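PDB 7DP1: nitroreductase family protein, which catalyses the NADPH-dependent reduction of nitro groups, those of dinitroaniline herbicides among them, using bound flavin mononucleotide as its redox cofactor. Local coordinates for the interface of chains A and B. Sequence-based numbering; all coordinates share one arbitrary frame. Chains: chain A/B, Nitroreductase family protein.

Contact 1: the interface of chains A and B. Residues chain A 228-231; chain B 31, 57-60, 136.
With CG anti to the carbonyl carbon in both residues (chi1 -50° in A:Trp228, -70° in A:Phe231), the two aromatic rings of the C-terminal tail drop beside each other onto chain B, where B:Arg31 and B:Thr59 meet them. The tail strand 226-229 of chain A adds itself in parallel to strand 54-59 of chain B, an exchange of C-terminal strands typical of nitroreductase-family dimers. Two backbone hydrogen bonds zip it on: A:Gln229 N donates to B:Val57 O at 2.8 Å, and B:Thr59 N returns one to A:Gln229 O at 3.0 Å. On one face of the A:Phe231 ring, methyl CG2 of B:Thr59 sits over the centre, 3.4 Å from the centroid, while the opposite face takes the edge of the A:Trp228 indole, CE3 lying toward the rim of the phenyl ring. The ring is thus sandwiched between its own chain and the partner, and its tip, CZ, touches CG1 of B:Val57 at 3.8 Å. An alanine in place of A:Phe231 would probably leave a gap between the B:Thr59 methyl and the edge of the A:Trp228 indole and cost the tail its ring contacts to B:Thr59 and B:Val57. B:Arg31 comes from helix 31-41, its chain extended from CG to NE; its CD passes CD1 of A:Phe231 at 3.9 Å before the guanidinium reaches the indole face. The two planes are 45° apart, a tilted cation-pi contact rather than a flat stack. NE lies above the six-membered ring of A:Trp228, and the terminal nitrogen NH2 of B:Arg31 hangs 3.5 Å from the centroid of its five-membered ring.

Contact 2: the interface of chains A and B. Residues chain A 40, 160, 164, 167; chain B 12, 15, 159.
This is a helix-packing patch of the two-fold dimer interface, joining the subunits of a nitroreductase-family, flavin-dependent enzyme through a small apolar centre with polar contacts to either side. Helix 11-17 of chain B lies against helices 31-41 and 148-167 of chain A, and B:Leu15 and B:Ser12 do most of the touching. B:Leu15 meets A:Leu164 tip to tip, the CD1 methyls 3.7 Å apart. Its other branch, CD2, rests on A:Ser160, 4.0 Å from CB, while the A:Ile40 side chain crosses that of B:Leu15 at about a right angle and brings its branch methyl CG2 to CB of the leucine. At one end of this cluster the carboxylate of A:Glu167 receives two donors from B:Ser12, the hydroxyl and the backbone N-H. The hydroxyl OG donates to OE1 at 2.5 Å, and the backbone N donates to OE2 at 3.1 Å, nearly straight at 169°. Both oxygens are approached on their syn sides, somewhat out of the carboxylate plane, so the two bonds together restrict rotation of the acid. A:Glu167 reaches there on an extended chain, CG anti to the backbone N (chi1 -178°). B:Ser12 stands in the first turn of its helix, where the N-terminal end would be expected to favour a negative carboxylate. Toward the other end, B:Gln159 bends at chi2 and offers its amide NE2 to the hydroxyl OG of A:Ser160 at 2.9 Å, the acceptor 18° out of the amide plane. Methyl CD2 of B:Leu15 packs against that same hydroxyl, 3.5 Å from OG.

Contact 1: the interface of chains A and B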
# COMPACT_ATOMS: atom_id res chain seq x y z
N TRP A 228 -1.52 16.62 14.58
CA TRP A 228 -1.99 17.80 13.87
C TRP A 228 -1.15 19.02 14.23
O TRP A 228 -0.90 19.28 15.41
CB TRP A 228 -3.47 18.08 14.19
CG TRP A 228 -4.39 16.88 14.04
CD1 TRP A 228 -4.58 15.87 14.94
CD2 TRP A 228 -5.25 16.59 12.93
NE1 TRP A 228 -5.49 14.97 14.46
CE2 TRP A 228 -5.92 15.39 13.23
CE3 TRP A 228 -5.50 17.22 11.71
CZ2 TRP A 228 -6.83 14.81 12.35
CZ3 TRP A 228 -6.42 16.64 10.84
CH2 TRP A 228 -7.07 15.46 11.17
N GLN A 229 -0.77 19.81 13.23
CA GLN A 229 0.05 21.00 13.50
C GLN A 229 -0.39 22.19 12.66
O GLN A 229 -0.53 22.08 11.44
CB GLN A 229 1.52 20.71 13.24
CG GLN A 229 2.15 19.74 14.21
CD GLN A 229 3.63 19.58 13.97
OE1 GLN A 229 4.26 20.46 13.38
NE2 GLN A 229 4.19 18.47 14.41
N GLY A 230 -0.60 23.32 13.33
CA GLY A 230 -0.95 24.56 12.67
C GLY A 230 -2.44 24.76 12.48
O GLY A 230 -2.86 25.75 11.88
N PHE A 231 -3.24 23.84 13.00
CA PHE A 231 -4.69 23.97 12.87
C PHE A 231 -5.26 24.83 13.98
O PHE A 231 -4.99 24.58 15.15
CB PHE A 231 -5.36 22.60 12.89
CG PHE A 231 -5.09 21.79 11.68
CD1 PHE A 231 -6.02 21.72 10.66
CD2 PHE A 231 -3.88 21.12 11.53
CE1 PHE A 231 -5.75 20.98 9.53
CE2 PHE A 231 -3.63 20.39 10.41
CZ PHE A 231 -4.56 20.33 9.41
N ARG B 31 -11.27 20.32 8.72
CA ARG B 31 -10.51 19.46 9.63
C ARG B 31 -11.36 18.30 10.15
O ARG B 31 -10.86 17.18 10.30
CB ARG B 31 -9.91 20.26 10.78
CG ARG B 31 -9.18 19.38 11.82
CD ARG B 31 -8.71 20.19 13.02
NE ARG B 31 -7.88 19.41 13.93
CZ ARG B 31 -8.35 18.56 14.84
NH1 ARG B 31 -9.66 18.38 14.97
NH2 ARG B 31 -7.51 17.90 15.64
N VAL B 57 0.03 15.79 10.20
CA VAL B 57 -0.71 16.63 9.26
C VAL B 57 -0.48 18.11 9.57
O VAL B 57 -0.73 18.57 10.68
CB VAL B 57 -2.21 16.29 9.32
CG1 VAL B 57 -2.97 17.05 8.28
CG2 VAL B 57 -2.40 14.79 9.10
N VAL B 58 0.04 18.86 8.60
CA VAL B 58 0.31 20.27 8.88
C VAL B 58 -0.45 21.21 7.96
O VAL B 58 -0.83 20.86 6.85
CB VAL B 58 1.82 20.59 8.78
CG1 VAL B 58 2.62 19.68 9.68
CG2 VAL B 58 2.31 20.44 7.35
N THR B 59 -0.70 22.41 8.46
CA THR B 59 -1.37 23.46 7.71
C THR B 59 -0.88 24.79 8.26
O THR B 59 -0.10 24.82 9.21
CB THR B 59 -2.92 23.39 7.79
OG1 THR B 59 -3.48 24.30 6.84
CG2 THR B 59 -3.40 23.80 9.20
N GLY B 60 -1.31 25.88 7.62
CA GLY B 60 -0.98 27.22 8.07
C GLY B 60 0.49 27.53 8.31
O GLY B 60 1.35 27.21 7.49
N VAL B 136 -3.12 21.88 2.95
CA VAL B 136 -2.76 20.91 3.97
C VAL B 136 -1.72 19.93 3.41
O VAL B 136 -1.80 19.54 2.25
CB VAL B 136 -3.99 20.13 4.47
CG1 VAL B 136 -3.57 18.94 5.34
CG2 VAL B 136 -4.92 21.05 5.23

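Contact 2: the interface of chains A and B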
# COMPACT_ATOMS: atom_id res chain seq x y z
N ILE A 40 -8.95 -2.09 -13.35
CA ILE A 40 -9.27 -0.93 -12.51
C ILE A 40 -8.22 -0.72 -11.43
O ILE A 40 -7.82 0.41 -11.15
CB ILE A 40 -10.64 -1.05 -11.83
CG1 ILE A 40 -11.74 -1.36 -12.87
CG2 ILE A 40 -10.97 0.24 -11.12
CD1 ILE A 40 -13.10 -1.56 -12.26
N SER A 160 -6.01 -1.66 -3.47
CA SER A 160 -7.00 -1.44 -4.54
C SER A 160 -7.72 -2.74 -4.88
O SER A 160 -8.97 -2.78 -4.97
CB SER A 160 -6.32 -0.86 -5.78
OG SER A 160 -5.75 0.40 -5.46
N LEU A 164 -11.77 -3.64 -4.35
CA LEU A 164 -12.59 -3.97 -5.53
C LEU A 164 -13.29 -5.32 -5.38
O LEU A 164 -14.41 -5.51 -5.86
CB LEU A 164 -11.72 -3.99 -6.79
CG LEU A 164 -11.30 -2.60 -7.26
CD1 LEU A 164 -10.11 -2.64 -8.24
CD2 LEU A 164 -12.48 -1.89 -7.87
N GLU A 167 -16.26 -4.86 -3.09
CA GLU A 167 -17.27 -4.17 -3.89
C GLU A 167 -18.02 -5.14 -4.80
O GLU A 167 -19.22 -4.95 -5.05
CB GLU A 167 -16.63 -3.07 -4.73
CG GLU A 167 -17.62 -2.25 -5.56
CD GLU A 167 -16.93 -1.27 -6.50
OE1 GLU A 167 -16.02 -1.71 -7.24
OE2 GLU A 167 -17.30 -0.08 -6.51
N SER B 12 -14.89 1.66 -7.33
CA SER B 12 -14.42 1.65 -8.71
C SER B 12 -14.29 3.07 -9.24
O SER B 12 -13.25 3.45 -9.77
CB SER B 12 -15.39 0.86 -9.61
OG SER B 12 -15.40 -0.52 -9.29
N LEU B 15 -11.52 4.95 -7.52
CA LEU B 15 -10.25 4.50 -8.10
C LEU B 15 -10.03 5.15 -9.45
O LEU B 15 -8.95 5.65 -9.72
CB LEU B 15 -10.24 2.99 -8.24
CG LEU B 15 -9.50 2.29 -7.11
CD1 LEU B 15 -9.91 0.84 -7.06
CD2 LEU B 15 -7.98 2.42 -7.28
N GLN B 159 -3.12 4.70 0.07
CA GLN B 159 -4.11 4.58 -0.99
C GLN B 159 -5.54 4.59 -0.42
O GLN B 159 -6.46 5.13 -1.02
CB GLN B 159 -3.84 3.30 -1.82
CG GLN B 159 -4.95 2.91 -2.79
CD GLN B 159 -5.04 3.84 -4.01
OE1 GLN B 159 -4.60 5.01 -3.97
NE2 GLN B 159 -5.60 3.32 -5.11

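The C-alpha centres of contact 1 and contact 2 lie about 28 Å apart, so they fasten well-separated parts of one dimer interface. Helix 31-41 serves both: its first residue takes part in contact 1 from chain B, and its last turn enters contact 2 from chain A, through A:Ile40. Because the interface is two-fold symmetric, each copy of this helix takes the first role in one copy of contact 1 and the second in one copy of contact 2. Contact 2 packs helices of the two bodies together, whereas contact 1 ties down a C-terminal arm that has crossed onto the partner. With their twins, these contacts join the subunits both through the central packing and through reciprocal arms.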